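Local coordinates for protein Ral guanine nucleotide dissociation stimulator-like 2 (Mus musculus, PDB 4JGW) that is probably a guanine nucleotide exchange factor and a putative effector of Ras and/or Rap, associating in vitro with the GTP-bound forms of Rap 1A and H-Ras, at residues T251-V256 against V313-Q318; S263-T268 against H323-A328; T268-G271 against V277-R280. One frame throughout, in Å; residues are numbered along the deposited sequence.

Interaction 1: residues T251-V256 against V313-Q318; sequences TQFNKV and VVSALQ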
ATOM      1  N   THR A 251       0.061 -10.253   8.557  1.00 33.54           N
ATOM      2  CA  THR A 251       0.553 -11.294   9.459  1.00 33.40           C
ATOM      3  C   THR A 251       1.148 -10.677  10.728  1.00 33.24           C
ATOM      4  O   THR A 251       0.794 -11.082  11.837  1.00 33.41           O
ATOM      5  CB  THR A 251       1.592 -12.214   8.762  1.00 33.47           C
ATOM      6  OG1 THR A 251       1.036 -12.734   7.549  1.00 33.43           O
ATOM      7  CG2 THR A 251       1.988 -13.382   9.666  1.00 33.33           C
ATOM      8  N   GLN A 252       2.031  -9.693  10.554  1.00 32.94           N
ATOM      9  CA  GLN A 252       2.654  -8.984  11.674  1.00 32.68           C
ATOM     10  C   GLN A 252       1.627  -8.219  12.502  1.00 32.61           C
ATOM     11  O   GLN A 252       1.690  -8.231  13.731  1.00 32.62           O
ATOM     12  CB  GLN A 252       3.766  -8.050  11.183  1.00 32.66           C
ATOM     13  CG  GLN A 252       4.473  -7.232  12.274  1.00 32.49           C
ATOM     14  CD  GLN A 252       5.251  -8.082  13.275  1.00 32.02           C
ATOM     15  OE1 GLN A 252       5.697  -9.183  12.965  1.00 32.39           O
ATOM     16  NE2 GLN A 252       5.426  -7.556  14.479  1.00 31.87           N
ATOM     17  N   PHE A 253       0.683  -7.562  11.825  1.00 32.51           N
ATOM     18  CA  PHE A 253      -0.440  -6.906  12.495  1.00 32.37           C
ATOM     19  C   PHE A 253      -1.182  -7.887  13.405  1.00 32.54           C
ATOM     20  O   PHE A 253      -1.475  -7.566  14.559  1.00 32.45           O
ATOM     21  CB  PHE A 253      -1.403  -6.288  11.471  1.00 32.27           C
ATOM     22  CG  PHE A 253      -2.687  -5.771  12.071  1.00 31.69           C
ATOM     23  CD1 PHE A 253      -2.788  -4.451  12.496  1.00 31.12           C
ATOM     24  CD2 PHE A 253      -3.797  -6.606  12.206  1.00 31.14           C
ATOM     25  CE1 PHE A 253      -3.970  -3.967  13.048  1.00 31.07           C
ATOM     26  CE2 PHE A 253      -4.984  -6.138  12.763  1.00 30.93           C
ATOM     27  CZ  PHE A 253      -5.071  -4.814  13.186  1.00 31.08           C
ATOM     28  N   ASN A 254      -1.471  -9.078  12.875  1.00 32.65           N
ATOM     29  CA  ASN A 254      -2.166 -10.128  13.620  1.00 32.87           C
ATOM     30  C   ASN A 254      -1.330 -10.716  14.759  1.00 32.96           C
ATOM     31  O   ASN A 254      -1.878 -11.120  15.785  1.00 32.95           O
ATOM     32  CB  ASN A 254      -2.635 -11.247  12.680  1.00 32.96           C
ATOM     33  CG  ASN A 254      -3.776 -10.814  11.760  1.00 33.32           C
ATOM     34  OD1 ASN A 254      -4.517  -9.871  12.050  1.00 33.78           O
ATOM     35  ND2 ASN A 254      -3.928 -11.523  10.647  1.00 33.39           N
ATOM     36  N   LYS A 255      -0.011 -10.762  14.567  1.00 33.13           N
ATOM     37  CA  LYS A 255       0.916 -11.227  15.604  1.00 33.19           C
ATOM     38  C   LYS A 255       0.934 -10.286  16.806  1.00 33.12           C
ATOM     39  O   LYS A 255       0.975 -10.738  17.955  1.00 33.14           O
ATOM     40  CB  LYS A 255       2.337 -11.384  15.049  1.00 33.34           C
ATOM     41  CG  LYS A 255       2.564 -12.645  14.234  1.00 33.80           C
ATOM     42  CD  LYS A 255       4.036 -12.804  13.860  1.00 34.83           C
ATOM     43  CE  LYS A 255       4.216 -13.857  12.771  1.00 34.99           C
ATOM     44  NZ  LYS A 255       5.641 -13.997  12.349  1.00 35.33           N
ATOM     45  N   VAL A 256       0.902  -8.982  16.533  1.00 32.88           N
ATOM     46  CA  VAL A 256       0.885  -7.962  17.582  1.00 32.59           C
ATOM     47  C   VAL A 256      -0.430  -8.031  18.362  1.00 32.60           C
ATOM     48  O   VAL A 256      -0.425  -8.057  19.596  1.00 32.53           O
ATOM     49  CB  VAL A 256       1.122  -6.538  17.004  1.00 32.55           C
ATOM     50  CG1 VAL A 256       0.984  -5.472  18.087  1.00 32.23           C
ATOM     51  CG2 VAL A 256       2.495  -6.449  16.351  1.00 32.30           C
ATOM     52  N   VAL A 313      -3.207  -3.180  18.822  1.00 31.41           N
ATOM     53  CA  VAL A 313      -3.362  -3.274  20.271  1.00 31.78           C
ATOM     54  C   VAL A 313      -4.784  -2.914  20.706  1.00 32.02           C
ATOM     55  O   VAL A 313      -5.389  -3.633  21.498  1.00 31.99           O
ATOM     56  CB  VAL A 313      -2.313  -2.403  21.018  1.00 31.58           C
ATOM     57  CG1 VAL A 313      -2.552  -2.431  22.519  1.00 31.75           C
ATOM     58  CG2 VAL A 313      -0.901  -2.886  20.706  1.00 31.47           C
ATOM     59  N   VAL A 314      -5.312  -1.811  20.178  1.00 32.46           N
ATOM     60  CA  VAL A 314      -6.645  -1.338  20.556  1.00 32.91           C
ATOM     61  C   VAL A 314      -7.761  -2.319  20.152  1.00 33.15           C
ATOM     62  O   VAL A 314      -8.701  -2.530  20.918  1.00 33.12           O
ATOM     63  CB  VAL A 314      -6.921   0.113  20.050  1.00 33.03           C
ATOM     64  CG1 VAL A 314      -7.395   0.129  18.601  1.00 33.28           C
ATOM     65  CG2 VAL A 314      -7.933   0.812  20.942  1.00 33.31           C
ATOM     66  N   SER A 315      -7.640  -2.927  18.969  1.00 33.33           N
ATOM     67  CA  SER A 315      -8.634  -3.897  18.502  1.00 33.71           C
ATOM     68  C   SER A 315      -8.558  -5.193  19.304  1.00 34.02           C
ATOM     69  O   SER A 315      -9.578  -5.839  19.552  1.00 34.13           O
ATOM     70  CB  SER A 315      -8.486  -4.178  17.005  1.00 33.63           C
ATOM     71  OG  SER A 315      -7.260  -4.828  16.714  1.00 33.46           O
ATOM     72  N   ALA A 316      -7.341  -5.559  19.704  1.00 34.36           N
ATOM     73  CA  ALA A 316      -7.116  -6.706  20.579  1.00 34.60           C
ATOM     74  C   ALA A 316      -7.746  -6.493  21.957  1.00 34.79           C
ATOM     75  O   ALA A 316      -8.314  -7.418  22.530  1.00 34.84           O
ATOM     76  CB  ALA A 316      -5.631  -6.987  20.711  1.00 34.45           C
ATOM     77  N   LEU A 317      -7.645  -5.269  22.473  1.00 35.13           N
ATOM     78  CA  LEU A 317      -8.205  -4.926  23.780  1.00 35.52           C
ATOM     79  C   LEU A 317      -9.725  -4.729  23.753  1.00 35.97           C
ATOM     80  O   LEU A 317     -10.384  -4.838  24.790  1.00 36.01           O
ATOM     81  CB  LEU A 317      -7.514  -3.685  24.357  1.00 35.44           C
ATOM     82  CG  LEU A 317      -6.058  -3.810  24.825  1.00 35.27           C
ATOM     83  CD1 LEU A 317      -5.528  -2.456  25.271  1.00 35.15           C
ATOM     84  CD2 LEU A 317      -5.907  -4.830  25.945  1.00 34.69           C
ATOM     85  N   GLN A 318     -10.266  -4.440  22.568  1.00 36.45           N
ATOM     86  CA  GLN A 318     -11.712  -4.298  22.371  1.00 36.99           C
ATOM     87  C   GLN A 318     -12.363  -5.635  22.026  1.00 37.25           C
ATOM     88  O   GLN A 318     -13.590  -5.768  22.066  1.00 37.29           O
ATOM     89  CB  GLN A 318     -12.006  -3.290  21.258  1.00 37.04           C
ATOM     90  CG  GLN A 318     -11.817  -1.832  21.650  1.00 37.49           C
ATOM     91  CD  GLN A 318     -12.016  -0.884  20.477  1.00 38.08           C
ATOM     92  OE1 GLN A 318     -11.511  -1.122  19.378  1.00 38.63           O
ATOM     93  NE2 GLN A 318     -12.753   0.195  20.708  1.00 38.11           N
TER
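Two helical segments, 251-256 and 313-318, pass nearest each other at Val256 and Val313, whose CA atoms are 6.9 Å apart, and no hydrogen bond joins them. The atoms that meet are those of side chains, and the contact is small, with 116 Å² buried over both partners. At the close end CG1 of Val256 lies 4.1 Å from CG2 of Val313, and the two branched side chains meet at a slant. Different branches are used: in Val256 the touching methyl is the one anti to the backbone N (chi1 175°), in Val313 the one beside it. A compact, branched apolar side chain suits this buried place between two helices.

A turn away, Phe253 reaches further. Its CB does not head straight for the other helix, but with CG anti to the backbone N (chi1 171°) the ring extends so that CZ comes to 4.2 Å from OG of Ser315, which approaches the ring obliquely. This is a van der Waals touch: the serine hydroxyl is hydrogen-bonded back to the carbonyl of Tyr311 in its own helix, so this small polar group needs no partner from the aromatic.

Both segments belong to the mostly helical CDC25-homology (RasGEF) domain. Phe253 also packs on Ser308 and Ala312 of helix 307-318 and meets the ring of Tyr390, the planes inclined at about 35°. Val256 touches Leu210, while Val313 rests on Trp294 and Ala298, so helix 203-219 covers Val256 and helix 284-303 covers Val313.

Interaction 2: residues S263-T268 against H323-A328; sequences SVLGAT and HRLRAA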
ATOM      1  N   SER A 263      -1.049 -12.276  26.201  1.00 34.98           N
ATOM      2  CA  SER A 263      -0.403 -11.826  27.439  1.00 35.22           C
ATOM      3  C   SER A 263      -1.403 -11.405  28.510  1.00 35.33           C
ATOM      4  O   SER A 263      -1.215 -11.710  29.689  1.00 35.24           O
ATOM      5  CB  SER A 263       0.595 -10.698  27.166  1.00 35.18           C
ATOM      6  OG  SER A 263      -0.055  -9.459  26.984  1.00 35.53           O
ATOM      7  N   VAL A 264      -2.458 -10.705  28.092  1.00 35.53           N
ATOM      8  CA  VAL A 264      -3.537 -10.305  28.996  1.00 35.83           C
ATOM      9  C   VAL A 264      -4.207 -11.541  29.606  1.00 36.19           C
ATOM     10  O   VAL A 264      -4.524 -11.559  30.796  1.00 36.07           O
ATOM     11  CB  VAL A 264      -4.573  -9.385  28.289  1.00 35.73           C
ATOM     12  CG1 VAL A 264      -5.858  -9.269  29.098  1.00 35.67           C
ATOM     13  CG2 VAL A 264      -3.979  -8.002  28.051  1.00 35.55           C
ATOM     14  N   LEU A 265      -4.395 -12.577  28.791  1.00 36.67           N
ATOM     15  CA  LEU A 265      -4.955 -13.839  29.270  1.00 37.32           C
ATOM     16  C   LEU A 265      -3.907 -14.710  29.967  1.00 37.80           C
ATOM     17  O   LEU A 265      -4.246 -15.730  30.571  1.00 37.71           O
ATOM     18  CB  LEU A 265      -5.625 -14.609  28.126  1.00 37.21           C
ATOM     19  CG  LEU A 265      -6.900 -14.002  27.528  1.00 37.22           C
ATOM     20  CD1 LEU A 265      -7.308 -14.759  26.275  1.00 37.30           C
ATOM     21  CD2 LEU A 265      -8.046 -13.971  28.536  1.00 37.19           C
ATOM     22  N   GLY A 266      -2.642 -14.297  29.882  1.00 38.46           N
ATOM     23  CA  GLY A 266      -1.524 -15.018  30.491  1.00 39.47           C
ATOM     24  C   GLY A 266      -1.368 -16.430  29.959  1.00 40.15           C
ATOM     25  O   GLY A 266      -0.918 -17.327  30.674  1.00 40.02           O
ATOM     26  N   ALA A 267      -1.741 -16.614  28.695  1.00 41.04           N
ATOM     27  CA  ALA A 267      -1.792 -17.933  28.078  1.00 42.03           C
ATOM     28  C   ALA A 267      -0.763 -18.106  26.964  1.00 42.77           C
ATOM     29  O   ALA A 267      -0.383 -17.142  26.298  1.00 42.95           O
ATOM     30  CB  ALA A 267      -3.195 -18.214  27.559  1.00 41.93           C
ATOM     31  N   THR A 268      -0.325 -19.346  26.772  1.00 43.74           N
ATOM     32  CA  THR A 268       0.621 -19.688  25.717  1.00 44.72           C
ATOM     33  C   THR A 268       0.044 -20.810  24.858  1.00 45.37           C
ATOM     34  O   THR A 268      -0.309 -21.878  25.368  1.00 45.47           O
ATOM     35  CB  THR A 268       1.987 -20.102  26.304  1.00 44.67           C
ATOM     36  OG1 THR A 268       2.476 -19.060  27.157  1.00 44.83           O
ATOM     37  CG2 THR A 268       3.001 -20.362  25.198  1.00 44.79           C
ATOM     38  N   HIS A 323     -12.574  -7.837  26.233  1.00 39.36           N
ATOM     39  CA  HIS A 323     -13.654  -6.964  26.697  1.00 39.68           C
ATOM     40  C   HIS A 323     -14.405  -7.601  27.871  1.00 39.88           C
ATOM     41  O   HIS A 323     -14.791  -6.907  28.813  1.00 39.99           O
ATOM     42  CB  HIS A 323     -14.619  -6.653  25.544  1.00 39.71           C
ATOM     43  CG  HIS A 323     -15.655  -5.624  25.876  1.00 39.82           C
ATOM     44  ND1 HIS A 323     -15.380  -4.273  25.905  1.00 40.05           N
ATOM     45  CD2 HIS A 323     -16.968  -5.747  26.183  1.00 39.88           C
ATOM     46  CE1 HIS A 323     -16.477  -3.610  26.223  1.00 40.30           C
ATOM     47  NE2 HIS A 323     -17.455  -4.480  26.397  1.00 40.09           N
ATOM     48  N   ARG A 324     -14.588  -8.922  27.799  1.00 40.06           N
ATOM     49  CA  ARG A 324     -15.252  -9.730  28.836  1.00 40.32           C
ATOM     50  C   ARG A 324     -14.699  -9.557  30.249  1.00 40.37           C
ATOM     51  O   ARG A 324     -15.433  -9.703  31.230  1.00 40.36           O
ATOM     52  CB  ARG A 324     -15.135 -11.214  28.490  1.00 40.27           C
ATOM     53  CG  ARG A 324     -16.251 -11.778  27.642  1.00 40.75           C
ATOM     54  CD  ARG A 324     -16.282 -13.298  27.746  1.00 40.77           C
ATOM     55  NE  ARG A 324     -16.965 -13.744  28.961  1.00 41.25           N
ATOM     56  CZ  ARG A 324     -16.360 -14.139  30.081  1.00 41.32           C
ATOM     57  NH1 ARG A 324     -15.034 -14.159  30.170  1.00 41.24           N
ATOM     58  NH2 ARG A 324     -17.089 -14.523  31.119  1.00 41.60           N
ATOM     59  N   LEU A 325     -13.402  -9.275  30.345  1.00 40.45           N
ATOM     60  CA  LEU A 325     -12.681  -9.326  31.615  1.00 40.51           C
ATOM     61  C   LEU A 325     -12.971  -8.120  32.510  1.00 40.54           C
ATOM     62  O   LEU A 325     -12.104  -7.273  32.734  1.00 40.54           O
ATOM     63  CB  LEU A 325     -11.175  -9.490  31.364  1.00 40.47           C
ATOM     64  CG  LEU A 325     -10.756 -10.609  30.401  1.00 40.59           C
ATOM     65  CD1 LEU A 325      -9.313 -10.427  29.956  1.00 40.40           C
ATOM     66  CD2 LEU A 325     -10.972 -12.000  31.000  1.00 40.37           C
ATOM     67  N   ARG A 326     -14.195  -8.074  33.031  1.00 40.62           N
ATOM     68  CA  ARG A 326     -14.690  -6.928  33.802  1.00 40.74           C
ATOM     69  C   ARG A 326     -14.024  -6.740  35.160  1.00 40.56           C
ATOM     70  O   ARG A 326     -13.967  -5.620  35.672  1.00 40.60           O
ATOM     71  CB  ARG A 326     -16.218  -6.993  33.957  1.00 40.86           C
ATOM     72  CG  ARG A 326     -16.980  -6.586  32.698  1.00 41.65           C
ATOM     73  CD  ARG A 326     -16.776  -5.105  32.393  1.00 42.93           C
ATOM     74  NE  ARG A 326     -16.405  -4.884  30.999  1.00 44.14           N
ATOM     75  CZ  ARG A 326     -15.712  -3.837  30.559  1.00 44.72           C
ATOM     76  NH1 ARG A 326     -15.298  -2.898  31.401  1.00 45.38           N
ATOM     77  NH2 ARG A 326     -15.423  -3.733  29.270  1.00 44.99           N
ATOM     78  N   ALA A 327     -13.527  -7.831  35.740  1.00 40.40           N
ATOM     79  CA  ALA A 327     -12.790  -7.756  36.999  1.00 40.32           C
ATOM     80  C   ALA A 327     -11.433  -7.098  36.763  1.00 40.24           C
ATOM     81  O   ALA A 327     -11.031  -6.206  37.512  1.00 40.18           O
ATOM     82  CB  ALA A 327     -12.627  -9.139  37.616  1.00 40.31           C
ATOM     83  N   ALA A 328     -10.750  -7.537  35.708  1.00 40.19           N
ATOM     84  CA  ALA A 328      -9.464  -6.968  35.309  1.00 40.24           C
ATOM     85  C   ALA A 328      -9.601  -5.497  34.912  1.00 40.30           C
ATOM     86  O   ALA A 328      -8.833  -4.655  35.379  1.00 40.23           O
ATOM     87  CB  ALA A 328      -8.854  -7.776  34.176  1.00 40.09           C
TER
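Beside Leu325, which carries the contact to Val264 and Leu265, two flat groups of the same segment meet: NH2 of Arg326 stands 3.2 Å above one face of the His323 imidazole, displaced from the ring centre, and CG of His323 in turn is level with the guanidinium, at its edge. The same NH2 makes a weak, bent hydrogen bond to the carbonyl O of His323. These polar groups lie on the exposed side of the segment, whereas Leu325 points into the protein.

The contact across the segments is purely apolar and converges on one methyl. CD1 of Leu325 comes to 3.7 Å from CG1 of Val264 and to 4.0 Å from CD2 of Leu265. Val264 meets the leucine at a slant, but Leu265 lies across it at about a right angle, its end bending in although its CB does not point that way. Leucine's length suits both positions, for the CA atoms of Leu265 and Leu325 are 9.2 Å apart and each side chain covers part of the way.

Both partners sit at helix ends. Helix 244-264 is closed by a Schellman motif in which Gly266, with phi 60°, is the C' residue: Ala267 N bonds to Ser262 O and Gly266 N weakly to Ser263 O. Glycine tolerates the positive phi readily, and the chain can then turn into strand 267-269. Leu325 occupies the N-cap position before helix 326-330 and is the centre of an inverse gamma turn. The carboxylate of Glu470 accepts hydrogen bonds from Ala327 N and Ala328 N in that helix's first turn. Val465 and Ser466 of helix 459-469 pack on Leu265, and Val469 touches Leu325.

Interaction 3: residues T268-G271 against V277-R280; sequences TSIG and VTVR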
ATOM      1  N   THR A 268      -0.325 -19.346  26.772  1.00 43.74           N
ATOM      2  CA  THR A 268       0.621 -19.688  25.717  1.00 44.72           C
ATOM      3  C   THR A 268       0.044 -20.810  24.858  1.00 45.37           C
ATOM      4  O   THR A 268      -0.309 -21.878  25.368  1.00 45.47           O
ATOM      5  CB  THR A 268       1.987 -20.102  26.304  1.00 44.67           C
ATOM      6  OG1 THR A 268       2.476 -19.060  27.157  1.00 44.83           O
ATOM      7  CG2 THR A 268       3.001 -20.362  25.198  1.00 44.79           C
ATOM      8  N   SER A 269      -0.063 -20.549  23.557  1.00 46.20           N
ATOM      9  CA  SER A 269      -0.573 -21.534  22.605  1.00 47.04           C
ATOM     10  C   SER A 269       0.502 -22.573  22.307  1.00 47.53           C
ATOM     11  O   SER A 269       1.492 -22.279  21.635  1.00 47.67           O
ATOM     12  CB  SER A 269      -1.035 -20.845  21.316  1.00 47.06           C
ATOM     13  OG  SER A 269      -1.707 -21.749  20.455  1.00 47.31           O
ATOM     14  N   ILE A 270       0.307 -23.783  22.828  1.00 48.18           N
ATOM     15  CA  ILE A 270       1.273 -24.873  22.663  1.00 48.75           C
ATOM     16  C   ILE A 270       0.894 -25.823  21.524  1.00 49.13           C
ATOM     17  O   ILE A 270       1.755 -26.503  20.960  1.00 49.20           O
ATOM     18  CB  ILE A 270       1.492 -25.674  23.979  1.00 48.82           C
ATOM     19  CG1 ILE A 270       0.162 -26.218  24.524  1.00 49.03           C
ATOM     20  CG2 ILE A 270       2.214 -24.812  25.019  1.00 48.80           C
ATOM     21  CD1 ILE A 270       0.306 -27.452  25.407  1.00 49.19           C
ATOM     22  N   GLY A 271      -0.395 -25.863  21.199  1.00 49.56           N
ATOM     23  CA  GLY A 271      -0.904 -26.692  20.111  1.00 50.10           C
ATOM     24  C   GLY A 271      -1.670 -25.867  19.098  1.00 50.46           C
ATOM     25  O   GLY A 271      -1.473 -24.655  18.999  1.00 50.61           O
ATOM     26  N   VAL A 277      -3.735 -25.222  25.313  1.00 49.31           N
ATOM     27  CA  VAL A 277      -3.117 -23.997  25.832  1.00 48.82           C
ATOM     28  C   VAL A 277      -2.616 -24.202  27.258  1.00 48.43           C
ATOM     29  O   VAL A 277      -3.139 -25.044  27.993  1.00 48.46           O
ATOM     30  CB  VAL A 277      -4.093 -22.780  25.818  1.00 48.89           C
ATOM     31  CG1 VAL A 277      -4.199 -22.177  24.427  1.00 48.81           C
ATOM     32  CG2 VAL A 277      -5.474 -23.162  26.358  1.00 48.85           C
ATOM     33  N   THR A 278      -1.598 -23.434  27.637  1.00 47.93           N
ATOM     34  CA  THR A 278      -1.139 -23.377  29.024  1.00 47.37           C
ATOM     35  C   THR A 278      -1.408 -21.983  29.578  1.00 46.89           C
ATOM     36  O   THR A 278      -1.138 -20.980  28.914  1.00 46.89           O
ATOM     37  CB  THR A 278       0.359 -23.714  29.157  1.00 47.41           C
ATOM     38  OG1 THR A 278       1.124 -22.852  28.305  1.00 47.82           O
ATOM     39  CG2 THR A 278       0.621 -25.167  28.772  1.00 47.56           C
ATOM     40  N   VAL A 279      -1.947 -21.928  30.795  1.00 46.24           N
ATOM     41  CA  VAL A 279      -2.372 -20.671  31.410  1.00 45.50           C
ATOM     42  C   VAL A 279      -1.641 -20.434  32.731  1.00 45.10           C
ATOM     43  O   VAL A 279      -1.490 -21.352  33.541  1.00 45.02           O
ATOM     44  CB  VAL A 279      -3.914 -20.640  31.641  1.00 45.56           C
ATOM     45  CG1 VAL A 279      -4.364 -19.289  32.194  1.00 45.37           C
ATOM     46  CG2 VAL A 279      -4.668 -20.959  30.351  1.00 45.30           C
ATOM     47  N   ARG A 280      -1.186 -19.198  32.932  1.00 44.54           N
ATOM     48  CA  ARG A 280      -0.546 -18.780  34.178  1.00 44.03           C
ATOM     49  C   ARG A 280      -1.545 -18.072  35.098  1.00 43.42           C
ATOM     50  O   ARG A 280      -2.478 -17.431  34.610  1.00 43.44           O
ATOM     51  CB  ARG A 280       0.647 -17.868  33.886  1.00 44.16           C
ATOM     52  CG  ARG A 280       1.863 -18.599  33.348  1.00 44.92           C
ATOM     53  CD  ARG A 280       3.065 -17.676  33.266  1.00 46.13           C
ATOM     54  NE  ARG A 280       4.276 -18.389  32.869  1.00 46.89           N
ATOM     55  CZ  ARG A 280       4.689 -18.537  31.612  1.00 47.40           C
ATOM     56  NH1 ARG A 280       3.990 -18.024  30.607  1.00 47.62           N
ATOM     57  NH2 ARG A 280       5.808 -19.204  31.361  1.00 47.63           N
TER
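The carbonyl O of Thr268 is gripped from the opposite strand by several groups. Thr278 N donates a nearly straight bond to it at 3.0 Å (N-H...O 173°), Thr278 OG1 adds a weak one at 3.4 Å, and the CA-H of Val277 approaches too. Thr278 OG1 gets there because it sits between its backbone N and carbonyl carbon (chi1 55°), which folds the hydroxyl over the strand toward Thr268. In return Thr268 N donates to Thr278 O at 2.8 Å.

These reciprocal bonds make Thr268 and Thr278 an antiparallel hydrogen-bonded pair in a short two-stranded beta hairpin of this largely helical exchange-factor domain. Beta-branched threonine favours the extended backbone of both strands. Their side chains share one face, where Thr278 OG1 lies 3.5 Å from CB of Thr268. Ile270 closes over that face, its CG2 and CD1 each 4.1 Å from the CG2 methyl of Thr278, an apolar pairing that suits isoleucine.

Val277 points to the other face, setting CG1 4.1 Å from CA of Ser269 and packing on Leu457 and Val465. Arg280, extended from CG to NE, brings NH1 obliquely to 3.9 Å from OG1 of Thr268, and the same nitrogen forms a salt bridge with Asp194.

All three contacts lie within the RasGEF domain. Interactions 1 and 2 share helix 244-264 and have centres about 14 Å apart; they meet loosely where Leu317 CD2 lies 4.3 Å from Val264 CG2. Interactions 2 and 3 share Thr268, with centres about 13 Å apart, and a probable backbone bond of 2.9 Å from Arg280 N to Gly266 O ties the hairpin to the turn that ends the helix. Interactions 1 and 3 do not touch: their nearest atoms are about 11 Å apart. The series thus runs from the middle of one helix, over its C-terminal end, into the hairpin that follows.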